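Local structure of glucanase (Clostridium thermocellum, 5GXX) at residues D106-Q111 / K169-L174; G291-L296 / G300-A305; V504-C509 / V515-I520. The protein probably hydrolyses internal beta-1,4-glucosidic bonds of cellulose, as a family 9 endoglucanase of the cellulosome. The protein carries 1 engineered substitution. All coordinates share one frame; numbering follows the deposited sequence.

Overall arrangement
Contacts 1 and 2 both lie in the glycosyl hydrolase family 9 region, with centres about 33 Å apart and nearest atoms about 16 Å apart. Contact 1 joins a sheet strand to a helix. Contact 2 folds a loop against the start of helix 301-318, and the side chain of its Tyr304 is about 12 Å from a bound calcium ion. Contact 3 belongs to the cellulose binding domain. Its centre is about 57 Å from that of contact 1 and about 60 Å from that of contact 2. The side chain of its Ile520 is about 11 Å from a second calcium ion. Contact 3 also lies at the interface with the second subunit.

Contact 1: residues D106-Q111 / K169-L174; sequences DSVVYQ and KKYFEL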
loop_
_atom_site.group_PDB
_atom_site.type_symbol
_atom_site.label_atom_id
_atom_site.label_comp_id
_atom_site.label_asym_id
_atom_site.label_seq_id
_atom_site.Cartn_x
_atom_site.Cartn_y
_atom_site.Cartn_z
ATOM N N ASP A 106 7.500 23.285 43.938
ATOM C CA ASP A 106 7.851 24.573 43.355
ATOM C C ASP A 106 7.189 24.728 41.981
ATOM O O ASP A 106 7.470 25.674 41.241
ATOM C CB ASP A 106 9.367 24.577 43.185
ATOM C CG ASP A 106 9.877 23.241 42.648
ATOM O OD1 ASP A 106 9.562 22.918 41.476
ATOM O OD2 ASP A 106 10.549 22.493 43.402
ATOM N N SER A 107 6.342 23.761 41.638
ATOM C CA SER A 107 5.706 23.670 40.327
ATOM C C SER A 107 4.549 22.680 40.417
ATOM O O SER A 107 4.363 22.020 41.436
ATOM C CB SER A 107 6.706 23.221 39.259
ATOM O OG SER A 107 7.366 22.031 39.654
ATOM N N VAL A 108 3.743 22.597 39.364
ATOM C CA VAL A 108 2.658 21.615 39.299
ATOM C C VAL A 108 2.687 20.968 37.924
ATOM O O VAL A 108 3.209 21.575 36.982
ATOM C CB VAL A 108 1.257 22.261 39.547
ATOM C CG1 VAL A 108 1.184 22.880 40.949
ATOM C CG2 VAL A 108 0.889 23.292 38.466
ATOM N N VAL A 109 2.151 19.754 37.817
ATOM C CA VAL A 109 1.760 19.191 36.528
ATOM C C VAL A 109 0.532 19.997 36.115
ATOM O O VAL A 109 -0.448 20.031 36.866
ATOM C CB VAL A 109 1.358 17.704 36.631
ATOM C CG1 VAL A 109 0.766 17.218 35.314
ATOM C CG2 VAL A 109 2.563 16.844 37.010
ATOM N N TYR A 110 0.589 20.638 34.950
ATOM C CA TYR A 110 -0.522 21.490 34.499
ATOM C C TYR A 110 -1.227 21.021 33.235
ATOM O O TYR A 110 -2.188 21.654 32.794
ATOM C CB TYR A 110 -0.065 22.951 34.358
ATOM C CG TYR A 110 0.805 23.284 33.158
ATOM C CD1 TYR A 110 2.197 23.165 33.218
ATOM C CD2 TYR A 110 0.241 23.769 31.973
ATOM C CE1 TYR A 110 2.990 23.500 32.117
ATOM C CE2 TYR A 110 1.021 24.092 30.866
ATOM C CZ TYR A 110 2.402 23.968 30.951
ATOM O OH TYR A 110 3.179 24.288 29.856
ATOM N N GLN A 111 -0.750 19.931 32.642
ATOM C CA GLN A 111 -1.393 19.361 31.475
ATOM C C GLN A 111 -1.029 17.895 31.317
ATOM O O GLN A 111 0.108 17.499 31.574
ATOM C CB GLN A 111 -1.001 20.152 30.224
ATOM C CG GLN A 111 -1.741 19.748 28.964
ATOM C CD GLN A 111 -1.586 20.747 27.846
ATOM O OE1 GLN A 111 -1.698 21.955 28.045
ATOM N NE2 GLN A 111 -1.367 20.236 26.644
ATOM N N LYS A 169 -3.627 27.098 49.592
ATOM C CA LYS A 169 -2.630 28.049 50.067
ATOM C C LYS A 169 -1.269 27.803 49.428
ATOM O O LYS A 169 -0.569 28.770 49.113
ATOM C CB LYS A 169 -2.501 27.960 51.585
ATOM C CG LYS A 169 -3.718 28.441 52.345
ATOM C CD LYS A 169 -3.524 28.251 53.845
ATOM C CE LYS A 169 -4.711 28.777 54.626
ATOM N NZ LYS A 169 -4.350 28.881 56.075
ATOM N N LYS A 170 -0.907 26.531 49.239
ATOM C CA LYS A 170 0.359 26.187 48.591
ATOM C C LYS A 170 0.387 26.807 47.195
ATOM O O LYS A 170 1.329 27.506 46.813
ATOM C CB LYS A 170 0.550 24.669 48.476
ATOM C CG LYS A 170 1.137 23.924 49.664
ATOM C CD LYS A 170 1.370 22.474 49.256
ATOM C CE LYS A 170 1.689 21.571 50.439
ATOM N NZ LYS A 170 3.064 21.811 50.949
ATOM N N TYR A 171 -0.692 26.583 46.449
ATOM C CA TYR A 171 -0.754 27.019 45.065
ATOM C C TYR A 171 -0.852 28.538 44.944
ATOM O O TYR A 171 -0.190 29.133 44.094
ATOM C CB TYR A 171 -1.897 26.314 44.327
ATOM C CG TYR A 171 -1.714 24.821 44.161
ATOM C CD1 TYR A 171 -0.482 24.192 44.397
ATOM C CD2 TYR A 171 -2.775 24.018 43.762
ATOM C CE1 TYR A 171 -0.336 22.822 44.214
ATOM C CE2 TYR A 171 -2.626 22.653 43.577
ATOM C CZ TYR A 171 -1.410 22.056 43.814
ATOM O OH TYR A 171 -1.295 20.700 43.641
ATOM N N PHE A 172 -1.611 29.174 45.833
ATOM C CA PHE A 172 -1.727 30.618 45.765
ATOM C C PHE A 172 -0.382 31.278 46.043
ATOM O O PHE A 172 0.014 32.209 45.349
ATOM C CB PHE A 172 -2.796 31.189 46.694
ATOM C CG PHE A 172 -2.763 32.687 46.736
ATOM C CD1 PHE A 172 -3.330 33.444 45.713
ATOM C CD2 PHE A 172 -2.099 33.344 47.754
ATOM C CE1 PHE A 172 -3.258 34.830 45.734
ATOM C CE2 PHE A 172 -2.021 34.733 47.783
ATOM C CZ PHE A 172 -2.591 35.482 46.766
ATOM N N GLU A 173 0.331 30.769 47.040
ATOM C CA GLU A 173 1.625 31.350 47.349
ATOM C C GLU A 173 2.584 31.255 46.163
ATOM O O GLU A 173 3.335 32.206 45.910
ATOM C CB GLU A 173 2.200 30.710 48.617
ATOM C CG GLU A 173 1.491 31.176 49.882
ATOM C CD GLU A 173 1.673 30.231 51.063
ATOM O OE1 GLU A 173 2.546 29.333 51.004
ATOM O OE2 GLU A 173 0.935 30.380 52.064
ATOM N N LEU A 174 2.568 30.115 45.470
ATOM C CA LEU A 174 3.430 29.874 44.315
ATOM C C LEU A 174 3.030 30.793 43.178
ATOM O O LEU A 174 3.863 31.412 42.528
ATOM C CB LEU A 174 3.361 28.416 43.846
ATOM C CG LEU A 174 4.031 28.053 42.513
ATOM C CD1 LEU A 174 5.524 28.332 42.571
ATOM C CD2 LEU A 174 3.785 26.609 42.082
#
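Val108 CG1 meets the Tyr171 ring obliquely. Val108 CG1 lies 3.6 Å from Tyr171 CE1 and 4.0 Å from Tyr171 CZ. The first bond of the Tyr171 side chain runs past the strand, and the ring makes the approach. Its hydroxyl runs on to a hydrogen bond with the carbonyl oxygen of Leu99, which helps to fix the ring. Val145 of helix 142-158 touches both Val108 and Tyr171, so the pair is part of a buried apolar layer. This is helix-to-strand packing in the family 9 catalytic domain, an (alpha/alpha)6 barrel: helix 162-178 packs against the start of strand 108-112, the middle strand of a small antiparallel sheet. One helical turn after Tyr171, Leu174 points at the backbone before the strand. With CG anti to the backbone N (chi1 170°), it sets its two methyls against the Asp106-Ser107 peptide. CD1 is 3.6 Å from Asp106 O, and CD2 is 3.9 Å from Ser107 N. Within the loop, Ser107 OG donates to Asp106 OD1 at 3.0 Å, on the anti side of the carboxylate and 32° out of its plane.

Contact 2: residues G291-L296 / G300-A305; sequences GGLAHL and GPLRYA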
loop_
_atom_site.group_PDB
_atom_site.type_symbol
_atom_site.label_atom_id
_atom_site.label_comp_id
_atom_site.label_asym_id
_atom_site.label_seq_id
_atom_site.Cartn_x
_atom_site.Cartn_y
_atom_site.Cartn_z
ATOM N N GLY A 291 -33.689 35.771 18.644
ATOM C CA GLY A 291 -34.366 34.827 19.531
ATOM C C GLY A 291 -34.120 35.016 21.020
ATOM O O GLY A 291 -34.706 34.283 21.821
ATOM N N GLY A 292 -33.277 35.977 21.396
ATOM C CA GLY A 292 -33.096 36.360 22.804
ATOM C C GLY A 292 -31.855 35.847 23.516
ATOM O O GLY A 292 -31.729 36.012 24.739
ATOM N N LEU A 293 -30.931 35.240 22.769
ATOM C CA LEU A 293 -29.693 34.732 23.363
ATOM C C LEU A 293 -28.622 35.813 23.343
ATOM O O LEU A 293 -28.320 36.349 22.279
ATOM C CB LEU A 293 -29.166 33.495 22.624
ATOM C CG LEU A 293 -27.785 32.959 23.020
ATOM C CD1 LEU A 293 -27.810 32.391 24.448
ATOM C CD2 LEU A 293 -27.372 31.868 22.043
ATOM N N ALA A 294 -28.039 36.124 24.502
ATOM C CA ALA A 294 -26.894 37.046 24.551
ATOM C C ALA A 294 -25.758 36.253 23.929
ATOM O O ALA A 294 -25.458 35.149 24.401
ATOM C CB ALA A 294 -26.596 37.500 26.006
ATOM N N HIS A 295 -25.164 36.784 22.860
ATOM C CA HIS A 295 -24.252 36.022 22.003
ATOM C C HIS A 295 -22.873 36.697 21.950
ATOM O O HIS A 295 -22.629 37.656 21.192
ATOM C CB HIS A 295 -24.865 35.890 20.600
ATOM C CG HIS A 295 -24.373 34.712 19.814
ATOM N ND1 HIS A 295 -23.115 34.675 19.247
ATOM C CD2 HIS A 295 -24.985 33.553 19.467
ATOM C CE1 HIS A 295 -22.970 33.531 18.603
ATOM N NE2 HIS A 295 -24.081 32.824 18.733
ATOM N N LEU A 296 -21.976 36.226 22.808
ATOM C CA LEU A 296 -20.730 36.954 23.013
ATOM C C LEU A 296 -19.711 36.771 21.899
ATOM O O LEU A 296 -18.999 37.728 21.565
ATOM C CB LEU A 296 -20.099 36.627 24.379
ATOM C CG LEU A 296 -18.788 37.344 24.750
ATOM C CD1 LEU A 296 -19.114 38.820 24.995
ATOM C CD2 LEU A 296 -18.179 36.653 25.959
ATOM N N GLY A 300 -18.754 28.837 21.760
ATOM C CA GLY A 300 -19.423 28.642 23.045
ATOM C C GLY A 300 -20.315 29.768 23.543
ATOM O O GLY A 300 -20.255 30.139 24.705
ATOM N N PRO A 301 -21.214 30.295 22.702
ATOM C CA PRO A 301 -22.118 31.335 23.190
ATOM C C PRO A 301 -23.006 30.869 24.345
ATOM O O PRO A 301 -23.211 31.646 25.287
ATOM C CB PRO A 301 -22.931 31.708 21.947
ATOM C CG PRO A 301 -22.889 30.476 21.100
ATOM C CD PRO A 301 -21.487 29.947 21.300
ATOM N N LEU A 302 -23.494 29.622 24.316
ATOM C CA LEU A 302 -24.339 29.140 25.425
ATOM C C LEU A 302 -23.547 29.091 26.734
ATOM O O LEU A 302 -24.083 29.443 27.784
ATOM C CB LEU A 302 -24.999 27.789 25.109
ATOM C CG LEU A 302 -26.119 27.828 24.052
ATOM C CD1 LEU A 302 -26.610 26.399 23.771
ATOM C CD2 LEU A 302 -27.301 28.698 24.462
ATOM N N ARG A 303 -22.309 28.611 26.670
ATOM C CA ARG A 303 -21.371 28.641 27.799
ATOM C C ARG A 303 -21.277 30.028 28.421
ATOM O O ARG A 303 -21.458 30.187 29.639
ATOM C CB ARG A 303 -19.992 28.172 27.329
ATOM C CG ARG A 303 -18.848 28.385 28.310
ATOM C CD ARG A 303 -18.013 29.564 27.865
ATOM N NE ARG A 303 -17.713 29.692 26.435
ATOM C CZ ARG A 303 -16.569 29.311 25.865
ATOM N NH1 ARG A 303 -15.616 28.699 26.563
ATOM N NH2 ARG A 303 -16.347 29.579 24.594
ATOM N N TYR A 304 -21.040 31.059 27.610
ATOM C CA TYR A 304 -20.892 32.395 28.183
ATOM C C TYR A 304 -22.198 32.917 28.782
ATOM O O TYR A 304 -22.209 33.416 29.913
ATOM C CB TYR A 304 -20.387 33.370 27.122
ATOM C CG TYR A 304 -18.987 33.153 26.614
ATOM C CD1 TYR A 304 -17.895 33.079 27.478
ATOM C CD2 TYR A 304 -18.755 33.075 25.260
ATOM C CE1 TYR A 304 -16.590 32.921 26.994
ATOM C CE2 TYR A 304 -17.470 32.937 24.756
ATOM C CZ TYR A 304 -16.395 32.860 25.629
ATOM O OH TYR A 304 -15.114 32.738 25.139
ATOM N N ALA A 305 -23.306 32.734 28.068
ATOM C CA ALA A 305 -24.581 33.327 28.491
ATOM C C ALA A 305 -25.097 32.641 29.754
ATOM O O ALA A 305 -25.553 33.329 30.681
ATOM C CB ALA A 305 -25.597 33.284 27.365
HETATM O O HOH W 1 -22.924 34.393 24.763
#
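Leu296 extends with CG anti to its backbone N (chi1 -179°), while Tyr304 turns its CG anti to the carbonyl carbon (chi1 -67°). These two rotations bring Leu296 CD2 over the centre of the Tyr304 ring, a CH-pi contact 3.7 Å from the centroid. Arg303 NE lies over the opposite face of that ring, 3.3 Å above its plane. The ring is thus held between a methyl and a guanidinium group. Arg303 NE also donates to Gly300 O at 3.1 Å, and its NH1 forms a salt bridge with Asp413. A second CH-pi contact sets Pro301 CB over one face of His295, 3.6 Å from the centroid. His295 NE2 is hydrogen-bonded to the carbonyl oxygen of Pro392, which steadies the ring. Leu293 CD1 touches both Leu302 CD2 (3.7 Å) and Ala305 CB (3.8 Å). The segment 291-296 thereby folds back over the first turn of helix 301-318, whose N-cap position is Gly300. No direct hydrogen bond joins the two segments. A water does so instead: it donates to Ala294 O and to Pro301 O, and accepts from Leu296 N at 2.8 Å. Apolar and CH-pi contacts therefore carry the fit, and the single water satisfies backbone polar groups that the two segments do not pair directly.

Contact 3: residues V504-C509 / V515-I520; sequences VTIGYC and VEISPI
No ring or other flat side-chain group carries the contact of Val504 and Ile506 with Ile517 and Ile520; all four are branched aliphatic chains, with no faces or edges to match. The Ile506 and Ile517 side chains lie alongside, head to tail. Ile517 CD1 lies 3.6 Å from Ile506 CG1 and equally close to Ile506 CD1. Val504 is split between two partners. Val504 CG1, placed anti to the backbone N (chi1 -174°), faces Ile517 CG2 at 4.1 Å. Val504 CG2 faces Ile520 CG1 at 3.9 Å. End to end, 504-506 and 517-520 run 160° apart, roughly antiparallel. They are not hydrogen-bonded to each other, for strand 503-506 pairs with 549-557 and strand 515-524 with 527-534. The contact therefore joins two sheets face to face, as expected of the beta sandwich of a cellulose binding domain. Ile530 of strand 527-534 touches both Ile517 and Ile520. After Ile506 the chain turns a corner, with a classic beta bulge formed by Gly507 and Tyr508 facing Gln553. The second subunit comes in beside this end: Cys509 is linked by a disulfide to Cys509 of the second subunit, and Glu516 forms a salt bridge with Lys503 of that subunit. Between the segments the join rests on van der Waals contacts of methyl and methylene groups, while covalent and charged links and backbone hydrogen bonds tie the domain to its partner chain.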
loop_
_atom_site.group_PDB
_atom_site.type_symbol
_atom_site.label_atom_id
_atom_site.label_comp_id
_atom_site.label_asym_id
_atom_site.label_seq_id
_atom_site.Cartn_x
_atom_site.Cartn_y
_atom_site.Cartn_z
ATOM N N VAL A 504 -4.846 -27.906 6.526
ATOM C CA VAL A 504 -5.105 -26.485 6.795
ATOM C C VAL A 504 -3.904 -25.667 6.340
ATOM O O VAL A 504 -2.764 -25.936 6.727
ATOM C CB VAL A 504 -5.350 -26.225 8.300
ATOM C CG1 VAL A 504 -5.765 -24.777 8.563
ATOM C CG2 VAL A 504 -6.396 -27.189 8.859
ATOM N N THR A 505 -4.170 -24.660 5.516
ATOM C CA THR A 505 -3.116 -23.766 5.071
ATOM C C THR A 505 -3.625 -22.334 5.186
ATOM O O THR A 505 -4.814 -22.092 5.445
ATOM C CB THR A 505 -2.706 -24.035 3.612
ATOM O OG1 THR A 505 -3.844 -23.890 2.762
ATOM C CG2 THR A 505 -2.117 -25.435 3.441
ATOM N N ILE A 506 -2.706 -21.389 4.996
ATOM C CA ILE A 506 -3.013 -19.966 5.142
ATOM C C ILE A 506 -2.660 -19.284 3.828
ATOM O O ILE A 506 -1.581 -19.519 3.279
ATOM C CB ILE A 506 -2.224 -19.355 6.319
ATOM C CG1 ILE A 506 -2.753 -19.909 7.643
ATOM C CG2 ILE A 506 -2.340 -17.839 6.380
ATOM C CD1 ILE A 506 -1.927 -19.524 8.862
ATOM N N GLY A 507 -3.572 -18.447 3.348
ATOM C CA GLY A 507 -3.379 -17.697 2.117
ATOM C C GLY A 507 -3.089 -16.226 2.337
ATOM O O GLY A 507 -2.664 -15.553 1.400
ATOM N N TYR A 508 -3.365 -15.720 3.543
ATOM C CA TYR A 508 -3.003 -14.345 3.930
ATOM C C TYR A 508 -3.173 -14.222 5.436
ATOM O O TYR A 508 -4.135 -14.742 6.010
ATOM C CB TYR A 508 -3.875 -13.274 3.263
ATOM C CG TYR A 508 -3.707 -11.860 3.803
ATOM C CD1 TYR A 508 -2.523 -11.137 3.642
ATOM C CD2 TYR A 508 -4.763 -11.239 4.459
ATOM C CE1 TYR A 508 -2.387 -9.843 4.142
ATOM C CE2 TYR A 508 -4.650 -9.945 4.959
ATOM C CZ TYR A 508 -3.461 -9.254 4.787
ATOM O OH TYR A 508 -3.338 -7.977 5.263
ATOM N N CYS A 509 -2.230 -13.544 6.080
ATOM C CA CYS A 509 -2.439 -13.211 7.485
ATOM C C CYS A 509 -1.877 -11.821 7.739
ATOM O O CYS A 509 -0.738 -11.514 7.405
ATOM C CB CYS A 509 -1.926 -14.284 8.439
ATOM S SG CYS A 509 -0.173 -14.353 8.747
ATOM N N VAL A 515 -0.748 -14.905 15.383
ATOM C CA VAL A 515 -1.893 -15.805 15.313
ATOM C C VAL A 515 -1.462 -17.270 15.197
ATOM O O VAL A 515 -0.426 -17.587 14.614
ATOM C CB VAL A 515 -2.807 -15.430 14.120
ATOM C CG1 VAL A 515 -2.086 -15.629 12.791
ATOM C CG2 VAL A 515 -4.128 -16.190 14.123
ATOM N N GLU A 516 -2.263 -18.162 15.764
ATOM C CA GLU A 516 -2.094 -19.591 15.537
ATOM C C GLU A 516 -3.423 -20.223 15.136
ATOM O O GLU A 516 -4.499 -19.711 15.468
ATOM C CB GLU A 516 -1.447 -20.294 16.732
ATOM C CG GLU A 516 -2.256 -20.160 18.005
ATOM C CD GLU A 516 -1.853 -21.108 19.127
ATOM O OE1 GLU A 516 -1.146 -22.115 18.893
ATOM O OE2 GLU A 516 -2.287 -20.841 20.268
ATOM N N ILE A 517 -3.329 -21.300 14.365
ATOM C CA ILE A 517 -4.492 -22.104 14.005
ATOM C C ILE A 517 -4.277 -23.485 14.590
ATOM O O ILE A 517 -3.219 -24.086 14.398
ATOM C CB ILE A 517 -4.729 -22.215 12.479
ATOM C CG1 ILE A 517 -4.755 -20.833 11.814
ATOM C CG2 ILE A 517 -6.039 -22.965 12.222
ATOM C CD1 ILE A 517 -4.983 -20.881 10.308
ATOM N N SER A 518 -5.272 -23.987 15.313
ATOM C CA SER A 518 -5.136 -25.302 15.923
ATOM C C SER A 518 -5.208 -26.386 14.851
ATOM O O SER A 518 -5.704 -26.131 13.749
ATOM C CB SER A 518 -6.263 -25.533 16.928
ATOM O OG SER A 518 -7.488 -25.784 16.267
ATOM N N PRO A 519 -4.738 -27.604 15.180
ATOM C CA PRO A 519 -5.073 -28.734 14.321
ATOM C C PRO A 519 -6.587 -28.958 14.351
ATOM O O PRO A 519 -7.279 -28.412 15.217
ATOM C CB PRO A 519 -4.335 -29.921 14.966
ATOM C CG PRO A 519 -3.380 -29.337 15.959
ATOM C CD PRO A 519 -3.920 -27.991 16.344
ATOM N N ILE A 520 -7.110 -29.717 13.392
ATOM C CA ILE A 520 -8.539 -30.036 13.351
ATOM C C ILE A 520 -8.874 -30.919 14.545
ATOM O O ILE A 520 -8.214 -31.936 14.761
ATOM C CB ILE A 520 -8.903 -30.715 12.014
ATOM C CG1 ILE A 520 -8.588 -29.760 10.856
ATOM C CG2 ILE A 520 -10.361 -31.154 11.995
ATOM C CD1 ILE A 520 -8.561 -30.450 9.493
#